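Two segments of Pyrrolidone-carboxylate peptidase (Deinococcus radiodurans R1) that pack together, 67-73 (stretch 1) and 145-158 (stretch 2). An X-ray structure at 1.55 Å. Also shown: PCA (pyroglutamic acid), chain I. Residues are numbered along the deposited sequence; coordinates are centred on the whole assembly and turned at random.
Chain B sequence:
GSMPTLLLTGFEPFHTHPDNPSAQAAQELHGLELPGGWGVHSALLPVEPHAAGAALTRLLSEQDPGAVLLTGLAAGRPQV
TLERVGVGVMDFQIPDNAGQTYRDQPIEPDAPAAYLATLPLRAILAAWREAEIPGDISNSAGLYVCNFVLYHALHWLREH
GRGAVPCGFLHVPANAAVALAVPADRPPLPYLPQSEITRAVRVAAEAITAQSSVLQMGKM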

# COMPACT_ATOMS: atom_id res chain seq x y z
N ALA B 67 -33.87 11.95 -4.99
CA ALA B 67 -32.45 11.65 -5.11
C ALA B 67 -32.16 10.46 -4.23
O ALA B 67 -32.87 10.23 -3.24
CB ALA B 67 -31.60 12.85 -4.68
N VAL B 68 -31.11 9.70 -4.59
CA VAL B 68 -30.77 8.44 -3.91
C VAL B 68 -29.28 8.43 -3.62
O VAL B 68 -28.45 8.49 -4.55
CB VAL B 68 -31.18 7.21 -4.74
CG1 VAL B 68 -30.79 5.91 -4.07
CG2 VAL B 68 -32.68 7.27 -5.09
N LEU B 69 -28.93 8.36 -2.33
CA LEU B 69 -27.54 8.25 -1.87
C LEU B 69 -27.34 6.92 -1.13
O LEU B 69 -27.75 6.76 0.02
CB LEU B 69 -27.17 9.46 -0.98
CG LEU B 69 -25.70 9.51 -0.53
CD1 LEU B 69 -24.73 9.45 -1.69
CD2 LEU B 69 -25.44 10.81 0.24
N LEU B 70 -26.72 5.94 -1.80
CA LEU B 70 -26.44 4.65 -1.20
C LEU B 70 -25.03 4.68 -0.61
O LEU B 70 -24.10 5.15 -1.30
CB LEU B 70 -26.52 3.57 -2.28
CG LEU B 70 -27.77 3.59 -3.17
CD1 LEU B 70 -27.50 2.59 -4.35
CD2 LEU B 70 -29.02 3.19 -2.44
N THR B 71 -24.86 4.22 0.62
CA THR B 71 -23.53 4.25 1.24
C THR B 71 -23.13 2.88 1.79
O THR B 71 -23.96 2.02 2.11
CB THR B 71 -23.43 5.32 2.37
OG1 THR B 71 -24.09 4.90 3.56
CG2 THR B 71 -24.05 6.64 1.90
N GLY B 72 -21.81 2.71 1.98
CA GLY B 72 -21.31 1.43 2.45
C GLY B 72 -19.86 1.59 2.85
O GLY B 72 -19.20 2.58 2.49
N LEU B 73 -19.37 0.57 3.57
CA LEU B 73 -17.97 0.52 4.03
C LEU B 73 -17.03 0.03 2.93
O LEU B 73 -17.31 -0.94 2.24
CB LEU B 73 -17.88 -0.41 5.22
CG LEU B 73 -16.50 -0.78 5.77
CD1 LEU B 73 -15.75 0.42 6.32
CD2 LEU B 73 -16.64 -1.85 6.86
N VAL B 145 -21.78 -6.56 -2.51
CA VAL B 145 -23.19 -6.16 -2.36
C VAL B 145 -23.37 -4.65 -2.60
O VAL B 145 -24.43 -4.24 -3.09
CB VAL B 145 -23.75 -6.61 -0.99
CG1 VAL B 145 -25.30 -6.44 -0.93
CG2 VAL B 145 -23.47 -8.10 -0.71
N CYS B 146 -22.35 -3.80 -2.30
CA CYS B 146 -22.48 -2.37 -2.59
C CYS B 146 -22.62 -2.12 -4.09
O CYS B 146 -23.49 -1.38 -4.53
CB CYS B 146 -21.27 -1.60 -2.05
SG CYS B 146 -21.22 -1.60 -0.21
N ASN B 147 -21.75 -2.73 -4.89
CA ASN B 147 -21.93 -2.61 -6.33
C ASN B 147 -23.29 -3.12 -6.77
O ASN B 147 -23.95 -2.50 -7.62
CB ASN B 147 -20.85 -3.42 -7.03
CG ASN B 147 -21.05 -3.43 -8.54
OD1 ASN B 147 -20.70 -2.43 -9.21
ND2 ASN B 147 -21.61 -4.51 -9.07
N PHE B 148 -23.73 -4.25 -6.21
CA PHE B 148 -25.03 -4.82 -6.58
C PHE B 148 -26.14 -3.80 -6.39
O PHE B 148 -26.98 -3.65 -7.28
CB PHE B 148 -25.29 -6.10 -5.79
CG PHE B 148 -26.69 -6.62 -5.95
CD1 PHE B 148 -27.72 -6.18 -5.10
CD2 PHE B 148 -26.97 -7.50 -6.98
CE1 PHE B 148 -29.03 -6.63 -5.28
CE2 PHE B 148 -28.29 -7.97 -7.15
CZ PHE B 148 -29.30 -7.51 -6.31
N VAL B 149 -26.18 -3.10 -5.23
CA VAL B 149 -27.33 -2.21 -5.00
C VAL B 149 -27.22 -0.96 -5.86
O VAL B 149 -28.26 -0.38 -6.26
CB VAL B 149 -27.54 -1.87 -3.51
CG1 VAL B 149 -27.93 -3.11 -2.68
CG2 VAL B 149 -26.34 -1.13 -2.87
N LEU B 150 -26.00 -0.55 -6.23
CA LEU B 150 -25.82 0.59 -7.11
C LEU B 150 -26.39 0.28 -8.48
O LEU B 150 -27.23 1.02 -9.00
CB LEU B 150 -24.33 0.95 -7.21
CG LEU B 150 -24.00 2.09 -8.17
CD1 LEU B 150 -24.76 3.38 -7.81
CD2 LEU B 150 -22.50 2.33 -8.24
N TYR B 151 -25.99 -0.87 -9.05
CA TYR B 151 -26.56 -1.31 -10.32
C TYR B 151 -28.07 -1.49 -10.20
O TYR B 151 -28.83 -1.06 -11.08
CB TYR B 151 -25.87 -2.62 -10.77
CG TYR B 151 -26.36 -3.12 -12.10
CD1 TYR B 151 -27.54 -3.85 -12.23
CD2 TYR B 151 -25.63 -2.86 -13.27
CE1 TYR B 151 -28.01 -4.28 -13.47
CE2 TYR B 151 -26.05 -3.31 -14.52
CZ TYR B 151 -27.25 -4.01 -14.62
OH TYR B 151 -27.72 -4.44 -15.85
N HIS B 152 -28.51 -2.17 -9.14
CA HIS B 152 -29.94 -2.43 -8.96
C HIS B 152 -30.76 -1.14 -8.95
O HIS B 152 -31.81 -1.05 -9.61
CB HIS B 152 -30.13 -3.20 -7.65
CG HIS B 152 -31.55 -3.50 -7.34
ND1 HIS B 152 -32.14 -4.71 -7.67
CD2 HIS B 152 -32.50 -2.77 -6.71
CE1 HIS B 152 -33.40 -4.70 -7.26
NE2 HIS B 152 -33.65 -3.53 -6.70
N ALA B 153 -30.31 -0.13 -8.20
CA ALA B 153 -31.08 1.10 -8.11
C ALA B 153 -31.10 1.84 -9.44
O ALA B 153 -32.16 2.35 -9.86
CB ALA B 153 -30.51 1.99 -7.00
N LEU B 154 -29.96 1.93 -10.13
CA LEU B 154 -29.93 2.66 -11.39
C LEU B 154 -30.82 1.98 -12.43
O LEU B 154 -31.54 2.65 -13.17
CB LEU B 154 -28.48 2.80 -11.87
CG LEU B 154 -27.63 3.76 -11.04
CD1 LEU B 154 -26.13 3.55 -11.34
CD2 LEU B 154 -28.01 5.23 -11.34
N HIS B 155 -30.80 0.64 -12.45
CA HIS B 155 -31.63 -0.12 -13.38
C HIS B 155 -33.12 0.10 -13.09
O HIS B 155 -33.90 0.36 -14.01
CB HIS B 155 -31.29 -1.60 -13.27
CG HIS B 155 -32.07 -2.46 -14.22
ND1 HIS B 155 -31.87 -2.43 -15.58
CD2 HIS B 155 -33.01 -3.41 -14.00
CE1 HIS B 155 -32.67 -3.30 -16.16
NE2 HIS B 155 -33.38 -3.91 -15.23
N TRP B 156 -33.51 -0.02 -11.81
CA TRP B 156 -34.91 0.16 -11.43
C TRP B 156 -35.39 1.55 -11.82
O TRP B 156 -36.46 1.72 -12.42
CB TRP B 156 -35.07 -0.08 -9.91
CG TRP B 156 -36.51 -0.12 -9.48
CD1 TRP B 156 -37.27 -1.23 -9.31
CD2 TRP B 156 -37.36 1.01 -9.20
NE1 TRP B 156 -38.55 -0.88 -8.93
CE2 TRP B 156 -38.62 0.49 -8.84
CE3 TRP B 156 -37.16 2.40 -9.20
CZ2 TRP B 156 -39.70 1.31 -8.50
CZ3 TRP B 156 -38.23 3.21 -8.86
CH2 TRP B 156 -39.50 2.66 -8.52
N LEU B 157 -34.59 2.57 -11.49
CA LEU B 157 -34.98 3.94 -11.82
C LEU B 157 -35.16 4.12 -13.33
O LEU B 157 -36.17 4.67 -13.78
CB LEU B 157 -33.96 4.92 -11.27
CG LEU B 157 -34.01 5.12 -9.75
CD1 LEU B 157 -32.72 5.86 -9.34
CD2 LEU B 157 -35.26 5.88 -9.31
N ARG B 158 -34.23 3.59 -14.13
CA ARG B 158 -34.36 3.72 -15.58
C ARG B 158 -35.60 2.99 -16.08
O ARG B 158 -36.39 3.54 -16.87
CB ARG B 158 -33.08 3.17 -16.25
CG ARG B 158 -33.10 3.20 -17.77
CD ARG B 158 -33.12 4.61 -18.31
NE ARG B 158 -32.00 5.41 -17.82
CZ ARG B 158 -31.86 6.71 -18.08
NH1 ARG B 158 -32.77 7.34 -18.81
NH2 ARG B 158 -30.82 7.38 -17.59
N PCA I . -19.36 -2.83 2.12
CA PCA I . -19.46 -4.03 1.29
CB PCA I . -20.85 -4.64 1.53
CG PCA I . -21.52 -3.86 2.65
CD PCA I . -20.56 -2.72 2.90
OE PCA I . -20.81 -1.83 3.71
C PCA I . -19.15 -3.69 -0.18
O PCA I . -19.67 -4.28 -1.13
OXT PCA I . -18.36 -2.74 -0.46

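Strand 67-73 lies against helix 145-158 almost exactly antiparallel, with 172° between their N-to-C directions and axes 9.1 Å apart at closest approach. The two backbones converge toward the C-terminal end of the strand: Val-68 CA is 8.5 Å from Ala-153 CA, Leu-70 CA is 7.2 Å from Leu-150 CA, and Gly-72 CA is 6.4 Å from Cys-146 CA. No hydrogen bond crosses between them. From Val-149 N onward, the helix's backbone NH groups donate to carbonyls four residues back; what joins the two elements directly is largely apolar packing, modest at 257 Å² of buried surface.

The strand's alternation sets the pattern. Val-68 and Leu-70 point toward the helix, while Ala-67 and Thr-71 point away. The helix answers with Cys-146, Val-149, Ala-153 and Leu-157, spaced three or four residues apart and so gathered on one face.

Leu-70 is the centre of the contact. Its CD1 sits 3.6 Å from Val-149 O, 3.8 Å from Leu-150 CA and 4.1 Å from Ala-153 CB, so one methyl rests directly on the helix backbone, beside the small side chain of Ala-153. Val-149 adds its CG2, 4.2 Å from Leu-70 CD1. Farther along, where the backbones are wider apart, Leu-157 CD1 meets Val-68 CG2 loosely at 4.5 Å.

At the narrow end, glycine is what fits. Gly-72 CA is 4.0 Å from Cys-146 SG, and a CB in ideal position would lie 2.5 Å from that sulfur, a clash. Here the two elements also share the pyroglutamic acid: Leu-73 N donates to PCA OE (2.8 Å), PCA N donates to Leu-73 O (2.8 Å), and Cys-146 N donates to PCA O (3.0 Å). The ligand thus supplies the polar bridge that the apolar interface lacks.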